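Local atomic coordinates of sensor protein kinase WalK (Staphylococcus aureus, PDB entry 4YWZ), a protein that is an essential histidine kinase of the WalKR two-component system, whose extracellular receptor domain probably senses a signal outside the cell. Residues T20-E31 with W118-D127; Q57-K67 with V130-K139. The protein carries 1 engineered substitution. All coordinates share one frame; numbering follows the deposited sequence.

Overall arrangement
Both contacts belong to one Cache-like domain and meet through neighbouring strands of its antiparallel sheet: 114-126, the sheet partner in contact 1, pairs with the central strand 129-138, which contact 2 joins to strand 59-66. The centre of contact 2 is about 2 Å from the centre of the folded chain, that of contact 1 about 8 Å; both are partly buried, with exposed lysines at their margins (Lys24; Lys67 and Lys139). Contact 2 is held mainly by backbone hydrogen bonds, with a charged cluster on one face of the sheet and isoleucines on the other. Contact 1 lays helix 7-37 over that isoleucine-bearing face, mostly by side-chain packing, with one direct hydrogen bond and water-mediated contacts. Ile134 touches Ile122 and Val124, so the two share a hydrophobic layer.

Contact 1 (T20-E31 with W118-D127); sequences TQYAKQLEISIE and WVYNIPVKVD
The long N-terminal helix of the receptor domain lies on its antiparallel sheet here, helix 20-31 running along strand 118-126 at 29° with the axes 7.9 Å apart. At one end the methyl CG2 of Thr20 sits over a face of the Tyr120 ring, 4.1 Å from its centroid in a CH-pi contact, and also meets the edge of the Trp118 ring at CH2. Ala23 CB follows, 3.7 Å from Tyr120 CE2 and close to Ile122 CG2. A water joins Thr20 O to Tyr120 OH, which also bonds Ser101. Further along, Glu27 turns at chi2 (-91°), bringing OE2 to Lys125 N; this 3.1 Å bond is nearly straight at 177° and uses the anti lone pair. Glu27 OE1 takes the salt bridge from Lys24 NZ (3.0 Å), which arrives from above the carboxylate plane. Thus one carboxylate ties a helix side chain to a strand backbone. Ile30 CG2 and Val124 CG1 meet at 3.9 Å, their side chains crossing at about a right angle. Near the end, a water takes the N-H of Asp127 and lies within hydrogen-bonding distance of Glu31 OE2. A long helix packed along a central antiparallel sheet is characteristic of extracellular Cache sensor domains.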
loop_
_atom_site.group_PDB
_atom_site.type_symbol
_atom_site.label_atom_id
_atom_site.label_comp_id
_atom_site.label_asym_id
_atom_site.label_seq_id
_atom_site.Cartn_x
_atom_site.Cartn_y
_atom_site.Cartn_z
ATOM N N THR A 20 -10.322 3.283 -0.584
ATOM C CA THR A 20 -11.799 3.235 -0.499
ATOM C C THR A 20 -12.327 2.323 0.630
ATOM O O THR A 20 -13.322 2.648 1.296
ATOM C CB THR A 20 -12.485 2.843 -1.799
ATOM O OG1 THR A 20 -12.175 1.512 -2.142
ATOM C CG2 THR A 20 -12.019 3.669 -2.956
ATOM N N GLN A 21 -11.665 1.172 0.849
ATOM C CA GLN A 21 -12.095 0.269 1.920
ATOM C C GLN A 21 -11.791 0.947 3.277
ATOM O O GLN A 21 -12.595 0.856 4.213
ATOM C CB GLN A 21 -11.421 -1.087 1.738
ATOM C CG GLN A 21 -11.927 -1.856 0.573
ATOM C CD GLN A 21 -11.162 -3.145 0.312
ATOM O OE1 GLN A 21 -9.996 -3.183 0.553
ATOM N NE2 GLN A 21 -11.825 -4.165 -0.210
ATOM N N TYR A 22 -10.612 1.617 3.462
ATOM C CA TYR A 22 -10.374 2.362 4.688
ATOM C C TYR A 22 -11.425 3.473 4.895
ATOM O O TYR A 22 -11.939 3.716 6.034
ATOM C CB TYR A 22 -8.993 2.993 4.727
ATOM C CG TYR A 22 -7.940 2.111 5.323
ATOM C CD1 TYR A 22 -7.859 1.904 6.693
ATOM C CD2 TYR A 22 -6.922 1.552 4.510
ATOM C CE1 TYR A 22 -6.887 1.002 7.251
ATOM C CE2 TYR A 22 -5.930 0.729 5.052
ATOM C CZ TYR A 22 -5.905 0.459 6.431
ATOM O OH TYR A 22 -4.884 -0.398 6.959
ATOM N N ALA A 23 -11.695 4.225 3.802
ATOM C CA ALA A 23 -12.551 5.385 3.931
ATOM C C ALA A 23 -13.986 4.915 4.337
ATOM O O ALA A 23 -14.654 5.606 5.039
ATOM C CB ALA A 23 -12.629 6.115 2.618
ATOM N N LYS A 24 -14.403 3.784 3.827
ATOM C CA LYS A 24 -15.755 3.245 4.133
ATOM C C LYS A 24 -15.835 2.975 5.619
ATOM O O LYS A 24 -16.818 3.251 6.264
ATOM C CB LYS A 24 -16.076 2.007 3.346
ATOM C CG LYS A 24 -17.510 1.481 3.641
ATOM C CD LYS A 24 -18.618 2.528 3.594
ATOM C CE LYS A 24 -20.014 1.853 3.598
ATOM N NZ LYS A 24 -20.996 2.947 3.365
ATOM N N GLN A 25 -14.812 2.390 6.198
ATOM C CA GLN A 25 -14.867 2.135 7.595
ATOM C C GLN A 25 -14.836 3.402 8.429
ATOM O O GLN A 25 -15.496 3.486 9.461
ATOM C CB GLN A 25 -13.706 1.104 7.969
ATOM C CG GLN A 25 -13.963 0.513 9.332
ATOM C CD GLN A 25 -15.119 -0.417 9.330
ATOM O OE1 GLN A 25 -15.288 -1.191 8.391
ATOM N NE2 GLN A 25 -16.024 -0.205 10.258
ATOM N N LEU A 26 -14.107 4.457 8.020
ATOM C CA LEU A 26 -14.192 5.711 8.681
ATOM C C LEU A 26 -15.639 6.277 8.624
ATOM O O LEU A 26 -16.131 6.824 9.624
ATOM C CB LEU A 26 -13.228 6.708 8.038
ATOM C CG LEU A 26 -13.191 8.154 8.515
ATOM C CD1 LEU A 26 -13.042 8.250 9.980
ATOM C CD2 LEU A 26 -12.102 8.978 7.773
ATOM N N GLU A 27 -16.225 6.150 7.452
ATOM C CA GLU A 27 -17.600 6.700 7.255
ATOM C C GLU A 27 -18.577 5.994 8.209
ATOM O O GLU A 27 -19.390 6.654 8.921
ATOM C CB GLU A 27 -18.031 6.526 5.832
ATOM C CG GLU A 27 -19.432 7.085 5.512
ATOM C CD GLU A 27 -20.618 6.179 5.645
ATOM O OE1 GLU A 27 -20.421 4.938 5.602
ATOM O OE2 GLU A 27 -21.803 6.756 5.866
ATOM N N ILE A 28 -18.435 4.674 8.288
ATOM C CA ILE A 28 -19.289 3.847 9.194
ATOM C C ILE A 28 -19.047 4.221 10.632
ATOM O O ILE A 28 -19.978 4.382 11.478
ATOM C CB ILE A 28 -19.043 2.326 8.966
ATOM C CG1 ILE A 28 -19.581 1.877 7.614
ATOM C CG2 ILE A 28 -19.611 1.532 10.174
ATOM C CD1 ILE A 28 -19.102 0.494 7.198
ATOM N N SER A 29 -17.788 4.449 11.006
ATOM C CA SER A 29 -17.457 4.899 12.327
ATOM C C SER A 29 -18.080 6.225 12.747
ATOM O O SER A 29 -18.557 6.348 13.872
ATOM C CB SER A 29 -15.874 4.958 12.586
ATOM O OG SER A 29 -15.321 3.657 12.222
ATOM N N ILE A 30 -18.048 7.232 11.866
ATOM C CA ILE A 30 -18.593 8.487 12.102
ATOM C C ILE A 30 -20.138 8.349 12.218
ATOM O O ILE A 30 -20.746 8.934 13.151
ATOM C CB ILE A 30 -18.182 9.524 10.981
ATOM C CG1 ILE A 30 -16.692 9.839 11.111
ATOM C CG2 ILE A 30 -19.004 10.791 11.139
ATOM C CD1 ILE A 30 -16.218 10.721 9.947
ATOM N N GLU A 31 -20.690 7.547 11.349
ATOM C CA GLU A 31 -22.159 7.367 11.361
ATOM C C GLU A 31 -22.582 6.803 12.723
ATOM O O GLU A 31 -23.545 7.287 13.352
ATOM C CB GLU A 31 -22.555 6.457 10.233
ATOM C CG GLU A 31 -23.988 5.939 10.276
ATOM C CD GLU A 31 -24.339 5.093 9.083
ATOM O OE1 GLU A 31 -23.418 4.771 8.299
ATOM O OE2 GLU A 31 -25.572 4.838 8.848
ATOM N N TRP A 118 -4.570 11.705 -5.653
ATOM C CA TRP A 118 -5.852 11.151 -5.937
ATOM C C TRP A 118 -6.776 11.669 -4.860
ATOM O O TRP A 118 -6.591 11.445 -3.647
ATOM C CB TRP A 118 -5.848 9.612 -5.942
ATOM C CG TRP A 118 -7.095 8.982 -6.416
ATOM C CD1 TRP A 118 -7.692 9.197 -7.598
ATOM C CD2 TRP A 118 -7.929 8.017 -5.721
ATOM N NE1 TRP A 118 -8.867 8.421 -7.716
ATOM C CE2 TRP A 118 -9.034 7.714 -6.574
ATOM C CE3 TRP A 118 -7.884 7.439 -4.463
ATOM C CZ2 TRP A 118 -10.025 6.796 -6.214
ATOM C CZ3 TRP A 118 -8.907 6.572 -4.084
ATOM C CH2 TRP A 118 -9.959 6.282 -4.961
ATOM N N VAL A 119 -7.887 12.295 -5.287
ATOM C CA VAL A 119 -8.857 12.886 -4.380
ATOM C C VAL A 119 -10.103 11.986 -4.427
ATOM O O VAL A 119 -10.611 11.601 -5.500
ATOM C CB VAL A 119 -9.339 14.292 -4.827
ATOM C CG1 VAL A 119 -10.592 14.778 -4.058
ATOM C CG2 VAL A 119 -8.164 15.265 -4.787
ATOM N N TYR A 120 -10.493 11.520 -3.232
ATOM C CA TYR A 120 -11.690 10.638 -3.026
ATOM C C TYR A 120 -12.576 11.346 -2.034
ATOM O O TYR A 120 -12.203 11.742 -0.929
ATOM C CB TYR A 120 -11.232 9.289 -2.529
ATOM C CG TYR A 120 -12.368 8.321 -2.272
ATOM C CD1 TYR A 120 -12.984 7.764 -3.341
ATOM C CD2 TYR A 120 -12.753 8.001 -1.003
ATOM C CE1 TYR A 120 -14.050 6.857 -3.170
ATOM C CE2 TYR A 120 -13.786 7.111 -0.777
ATOM C CZ TYR A 120 -14.434 6.604 -1.864
ATOM O OH TYR A 120 -15.504 5.665 -1.694
ATOM N N ASN A 121 -13.861 11.428 -2.385
ATOM C CA ASN A 121 -14.880 11.887 -1.529
ATOM C C ASN A 121 -15.927 10.749 -1.263
ATOM O O ASN A 121 -16.367 10.064 -2.190
ATOM C CB ASN A 121 -15.674 12.990 -2.220
ATOM C CG ASN A 121 -14.911 14.270 -2.346
ATOM O OD1 ASN A 121 -14.510 14.820 -1.341
ATOM N ND2 ASN A 121 -14.715 14.716 -3.528
ATOM N N ILE A 122 -16.225 10.597 0.021
ATOM C CA ILE A 122 -17.324 9.699 0.454
ATOM C C ILE A 122 -18.249 10.444 1.381
ATOM O O ILE A 122 -17.876 10.989 2.402
ATOM C CB ILE A 122 -16.831 8.360 1.058
ATOM C CG1 ILE A 122 -18.069 7.507 1.443
ATOM C CG2 ILE A 122 -15.863 8.543 2.183
ATOM C CD1 ILE A 122 -17.740 6.090 1.858
ATOM N N PRO A 123 -19.526 10.540 0.960
ATOM C CA PRO A 123 -20.462 11.206 1.845
ATOM C C PRO A 123 -20.778 10.345 3.072
ATOM O O PRO A 123 -20.830 9.131 2.941
ATOM C CB PRO A 123 -21.752 11.342 0.965
ATOM C CG PRO A 123 -21.657 10.394 -0.136
ATOM C CD PRO A 123 -20.139 10.143 -0.310
ATOM N N VAL A 124 -21.010 11.012 4.181
ATOM C CA VAL A 124 -21.380 10.417 5.469
ATOM C C VAL A 124 -22.902 10.490 5.574
ATOM O O VAL A 124 -23.444 11.562 5.419
ATOM C CB VAL A 124 -20.701 11.033 6.669
ATOM C CG1 VAL A 124 -21.100 10.311 7.941
ATOM C CG2 VAL A 124 -19.179 11.040 6.465
ATOM N N LYS A 125 -23.534 9.305 5.720
ATOM C CA LYS A 125 -25.045 9.240 5.842
ATOM C C LYS A 125 -25.407 8.746 7.205
ATOM O O LYS A 125 -24.770 7.809 7.744
ATOM C CB LYS A 125 -25.653 8.354 4.796
ATOM C CG LYS A 125 -25.441 8.854 3.380
ATOM C CD LYS A 125 -26.071 7.968 2.394
ATOM C CE LYS A 125 -25.937 8.538 1.024
ATOM N NZ LYS A 125 -26.516 7.599 0.033
ATOM N N VAL A 126 -26.412 9.387 7.828
ATOM C CA VAL A 126 -26.952 8.920 9.078
ATOM C C VAL A 126 -28.478 8.815 8.793
ATOM O O VAL A 126 -29.063 9.743 8.248
ATOM C CB VAL A 126 -26.759 9.918 10.155
ATOM C CG1 VAL A 126 -27.460 9.475 11.457
ATOM C CG2 VAL A 126 -25.256 10.156 10.336
ATOM N N ASP A 127 -29.027 7.642 9.083
ATOM C CA ASP A 127 -30.466 7.401 8.745
ATOM C C ASP A 127 -30.772 7.708 7.339
ATOM O O ASP A 127 -31.808 8.291 7.052
ATOM C CB ASP A 127 -31.325 8.179 9.736
ATOM C CG ASP A 127 -32.848 7.788 9.688
ATOM O OD1 ASP A 127 -33.039 6.590 9.485
ATOM O OD2 ASP A 127 -33.774 8.668 9.736
HETATM O O HOH W 1 -15.578 3.917 0.496
HETATM O O HOH W 2 -27.680 5.618 10.492
#

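Contact 2 (Q57-K67 with V130-K139); sequences QEIGEIRFIDK and VIGNIYIESK
Arg63 and Tyr135, a hydrogen-bonded antiparallel pair, lie side by side on one face of the sheet, their guanidinium and ring planes 24° apart. Tyr135 CE1 sits over one face of the guanidinium, 3.8 Å from Arg63 CZ. The arginine is extended from CG to NE and grips Glu61 side-on: NE reaches OE2 at 2.9 Å almost straight (178°), and NH2 reaches OE1. Glu137 OE2 lies well out of the guanidinium plane, making a long, purely electrostatic salt bridge with Arg63 NH2; it accepts the hydroxyl of Tyr135 (OH to OE2 2.6 Å) on its anti lone pair. One water bridges Glu61 OE1 and Glu137 OE1, while another joins Arg63 NH1 to Tyr135 OH.

Beneath these groups, paired backbone bonds set the register, as from Arg63 N to Tyr135 O at 2.9 Å. Glu137 O receives both Gly60 N (2.7 Å) and Glu61 N (3.3 Å), a classic beta bulge that shifts the register by one residue. On the other face Ile62 CG2 meets Ile134 CG2 at 3.8 Å, and Ile136 lies alongside Ile62. Beyond the last pairs, Lys67 NZ bonds Val130 O at 2.6 Å.

Farther out, Thr74 and Asn79 hold Glu61 OE2, Tyr110 bonds Glu137 OE1, and Lys108 forms a salt bridge with Glu137 OE2. Arg63 and Lys108 would therefore be expected to offset the closeness of the two glutamates and favour their ionised forms, so that a partly hydrated charge network around two buried glutamates clasps one face of the strand pair while mainly isoleucine side chains and Phe64 line the other.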
loop_
_atom_site.group_PDB
_atom_site.type_symbol
_atom_site.label_atom_id
_atom_site.label_comp_id
_atom_site.label_asym_id
_atom_site.label_seq_id
_atom_site.Cartn_x
_atom_site.Cartn_y
_atom_site.Cartn_z
ATOM N N GLN A 57 0.200 5.564 5.784
ATOM C CA GLN A 57 1.236 6.217 4.939
ATOM C C GLN A 57 0.667 6.807 3.619
ATOM O O GLN A 57 1.158 7.802 3.146
ATOM C CB GLN A 57 2.426 5.296 4.600
ATOM C CG GLN A 57 2.730 4.187 5.628
ATOM C CD GLN A 57 3.638 3.038 5.039
ATOM O OE1 GLN A 57 3.294 1.856 5.113
ATOM N NE2 GLN A 57 4.776 3.412 4.435
ATOM N N GLU A 58 -0.273 6.134 3.036
ATOM C CA GLU A 58 -0.811 6.528 1.731
ATOM C C GLU A 58 -1.762 7.748 1.794
ATOM O O GLU A 58 -2.154 8.225 0.736
ATOM C CB GLU A 58 -1.508 5.355 1.078
ATOM C CG GLU A 58 -0.610 4.107 0.819
ATOM C CD GLU A 58 -0.610 3.020 1.918
ATOM O OE1 GLU A 58 -0.714 3.344 3.156
ATOM O OE2 GLU A 58 -0.472 1.811 1.516
ATOM N N ILE A 59 -2.213 8.167 3.003
ATOM C CA ILE A 59 -3.131 9.320 3.094
ATOM C C ILE A 59 -2.361 10.582 3.429
ATOM O O ILE A 59 -1.566 10.645 4.426
ATOM C CB ILE A 59 -4.222 9.017 4.101
ATOM C CG1 ILE A 59 -5.153 7.978 3.451
ATOM C CG2 ILE A 59 -4.994 10.336 4.428
ATOM C CD1 ILE A 59 -6.369 7.615 4.216
ATOM N N GLY A 60 -2.540 11.619 2.602
ATOM C CA GLY A 60 -1.990 12.953 2.811
ATOM C C GLY A 60 -2.755 13.772 3.839
ATOM O O GLY A 60 -2.215 14.248 4.823
ATOM N N GLU A 61 -4.058 13.904 3.613
ATOM C CA GLU A 61 -4.944 14.689 4.473
ATOM C C GLU A 61 -6.369 14.163 4.363
ATOM O O GLU A 61 -6.725 13.651 3.324
ATOM C CB GLU A 61 -4.978 16.083 3.975
ATOM C CG GLU A 61 -5.697 17.078 4.920
ATOM C CD GLU A 61 -5.716 18.533 4.404
ATOM O OE1 GLU A 61 -5.214 18.852 3.312
ATOM O OE2 GLU A 61 -6.353 19.360 5.070
ATOM N N ILE A 62 -7.098 14.201 5.475
ATOM C CA ILE A 62 -8.525 13.931 5.464
ATOM C C ILE A 62 -9.160 15.203 5.989
ATOM O O ILE A 62 -8.723 15.776 7.024
ATOM C CB ILE A 62 -8.925 12.731 6.312
ATOM C CG1 ILE A 62 -8.099 11.486 5.956
ATOM C CG2 ILE A 62 -10.442 12.526 6.166
ATOM C CD1 ILE A 62 -8.410 10.253 6.818
ATOM N N ARG A 63 -10.305 15.652 5.363
ATOM C CA ARG A 63 -11.141 16.728 5.909
ATOM C C ARG A 63 -12.564 16.162 6.070
ATOM O O ARG A 63 -13.002 15.309 5.312
ATOM C CB ARG A 63 -11.218 17.906 5.019
ATOM C CG ARG A 63 -9.827 18.477 4.622
ATOM C CD ARG A 63 -9.848 19.601 3.622
ATOM N NE ARG A 63 -8.481 19.977 3.258
ATOM C CZ ARG A 63 -8.152 20.612 2.136
ATOM N NH1 ARG A 63 -9.114 21.092 1.298
ATOM N NH2 ARG A 63 -6.857 20.814 1.869
ATOM N N PHE A 64 -13.259 16.651 7.074
ATOM C CA PHE A 64 -14.700 16.471 7.221
ATOM C C PHE A 64 -15.388 17.821 7.018
ATOM O O PHE A 64 -15.026 18.826 7.574
ATOM C CB PHE A 64 -15.083 15.849 8.571
ATOM C CG PHE A 64 -16.588 15.677 8.733
ATOM C CD1 PHE A 64 -17.241 14.670 8.113
ATOM C CD2 PHE A 64 -17.342 16.683 9.422
ATOM C CE1 PHE A 64 -18.657 14.558 8.167
ATOM C CE2 PHE A 64 -18.752 16.569 9.441
ATOM C CZ PHE A 64 -19.362 15.489 8.856
ATOM N N ILE A 65 -16.334 17.796 6.088
ATOM C CA ILE A 65 -17.039 18.937 5.534
ATOM C C ILE A 65 -18.546 18.727 5.767
ATOM O O ILE A 65 -19.100 17.641 5.470
ATOM C CB ILE A 65 -16.732 19.138 4.042
ATOM C CG1 ILE A 65 -15.220 19.392 3.875
ATOM C CG2 ILE A 65 -17.611 20.244 3.464
ATOM C CD1 ILE A 65 -14.780 18.997 2.531
ATOM N N ASP A 66 -19.214 19.733 6.315
ATOM C CA ASP A 66 -20.603 19.508 6.675
ATOM C C ASP A 66 -21.508 19.736 5.478
ATOM O O ASP A 66 -21.085 20.073 4.384
ATOM C CB ASP A 66 -21.069 20.341 7.951
ATOM C CG ASP A 66 -21.211 21.816 7.683
ATOM O OD1 ASP A 66 -21.288 22.260 6.564
ATOM O OD2 ASP A 66 -21.325 22.595 8.675
ATOM N N LYS A 67 -22.831 19.591 5.721
ATOM C CA LYS A 67 -23.864 19.812 4.673
ATOM C C LYS A 67 -23.867 21.114 3.947
ATOM O O LYS A 67 -24.228 21.213 2.783
ATOM C CB LYS A 67 -25.272 19.750 5.326
ATOM C CG LYS A 67 -25.788 18.391 5.576
ATOM C CD LYS A 67 -27.316 18.464 5.690
ATOM C CE LYS A 67 -28.010 18.266 4.339
ATOM N NZ LYS A 67 -28.084 16.822 3.865
ATOM N N VAL A 130 -27.546 12.451 4.000
ATOM C CA VAL A 130 -26.177 13.026 4.043
ATOM C C VAL A 130 -26.072 14.003 5.176
ATOM O O VAL A 130 -26.866 14.974 5.269
ATOM C CB VAL A 130 -25.826 13.686 2.690
ATOM C CG1 VAL A 130 -24.510 14.482 2.794
ATOM C CG2 VAL A 130 -25.819 12.655 1.623
ATOM N N ILE A 131 -25.023 13.875 6.004
ATOM C CA ILE A 131 -24.687 14.863 6.990
ATOM C C ILE A 131 -23.398 15.652 6.752
ATOM O O ILE A 131 -23.027 16.629 7.492
ATOM C CB ILE A 131 -24.573 14.268 8.404
ATOM C CG1 ILE A 131 -23.486 13.180 8.494
ATOM C CG2 ILE A 131 -25.873 13.707 8.861
ATOM C CD1 ILE A 131 -22.764 13.134 9.835
ATOM N N GLY A 132 -22.658 15.159 5.752
ATOM C CA GLY A 132 -21.267 15.723 5.521
ATOM C C GLY A 132 -20.549 14.839 4.578
ATOM O O GLY A 132 -21.155 13.956 3.977
ATOM N N ASN A 133 -19.282 15.157 4.326
ATOM C CA ASN A 133 -18.494 14.487 3.364
ATOM C C ASN A 133 -17.068 14.349 3.886
ATOM O O ASN A 133 -16.552 15.283 4.517
ATOM C CB ASN A 133 -18.462 15.262 2.034
ATOM C CG ASN A 133 -17.574 14.628 1.002
ATOM O OD1 ASN A 133 -17.908 13.617 0.419
ATOM N ND2 ASN A 133 -16.365 15.241 0.816
ATOM N N ILE A 134 -16.514 13.170 3.624
ATOM C CA ILE A 134 -15.105 12.902 3.949
ATOM C C ILE A 134 -14.352 13.145 2.633
ATOM O O ILE A 134 -14.626 12.491 1.600
ATOM C CB ILE A 134 -14.922 11.406 4.387
ATOM C CG1 ILE A 134 -15.588 11.190 5.751
ATOM C CG2 ILE A 134 -13.422 11.019 4.351
ATOM C CD1 ILE A 134 -15.794 9.701 6.071
ATOM N N TYR A 135 -13.399 14.079 2.623
ATOM C CA TYR A 135 -12.539 14.393 1.512
ATOM C C TYR A 135 -11.120 13.891 1.859
ATOM O O TYR A 135 -10.625 14.195 2.925
ATOM C CB TYR A 135 -12.490 15.924 1.404
ATOM C CG TYR A 135 -11.405 16.522 0.512
ATOM C CD1 TYR A 135 -10.212 16.873 1.062
ATOM C CD2 TYR A 135 -11.633 16.800 -0.826
ATOM C CE1 TYR A 135 -9.212 17.478 0.290
ATOM C CE2 TYR A 135 -10.691 17.437 -1.592
ATOM C CZ TYR A 135 -9.438 17.726 -1.013
ATOM O OH TYR A 135 -8.403 18.299 -1.754
ATOM N N ILE A 136 -10.545 13.131 0.973
ATOM C CA ILE A 136 -9.238 12.509 1.186
ATOM C C ILE A 136 -8.342 12.869 0.018
ATOM O O ILE A 136 -8.689 12.717 -1.136
ATOM C CB ILE A 136 -9.343 11.018 1.311
ATOM C CG1 ILE A 136 -10.188 10.644 2.494
ATOM C CG2 ILE A 136 -7.954 10.379 1.412
ATOM C CD1 ILE A 136 -10.452 9.171 2.591
ATOM N N GLU A 137 -7.130 13.380 0.357
ATOM C CA GLU A 137 -5.971 13.487 -0.611
ATOM C C GLU A 137 -5.039 12.321 -0.276
ATOM O O GLU A 137 -4.599 12.157 0.890
ATOM C CB GLU A 137 -5.202 14.804 -0.492
ATOM C CG GLU A 137 -6.007 15.984 -0.929
ATOM C CD GLU A 137 -5.246 17.354 -0.837
ATOM O OE1 GLU A 137 -4.027 17.329 -0.491
ATOM O OE2 GLU A 137 -5.972 18.367 -0.972
ATOM N N SER A 138 -4.842 11.464 -1.277
ATOM C CA SER A 138 -4.026 10.254 -1.116
ATOM C C SER A 138 -2.848 10.312 -2.045
ATOM O O SER A 138 -2.889 10.833 -3.174
ATOM C CB SER A 138 -4.924 9.034 -1.246
ATOM O OG SER A 138 -5.360 8.868 -2.532
ATOM N N LYS A 139 -1.758 9.700 -1.557
ATOM C CA LYS A 139 -0.434 9.815 -2.207
ATOM C C LYS A 139 -0.231 8.806 -3.311
ATOM O O LYS A 139 0.733 7.976 -3.335
ATOM C CB LYS A 139 0.613 9.676 -1.129
ATOM C CG LYS A 139 0.614 10.722 -0.042
ATOM C CD LYS A 139 1.654 10.454 0.995
ATOM C CE LYS A 139 1.555 11.497 2.072
ATOM N NZ LYS A 139 2.579 11.415 3.171
HETATM O O HOH W 3 1.457 9.864 5.115
HETATM O O HOH W 4 -3.182 18.185 1.838
HETATM O O HOH W 5 -8.418 21.209 -1.639
#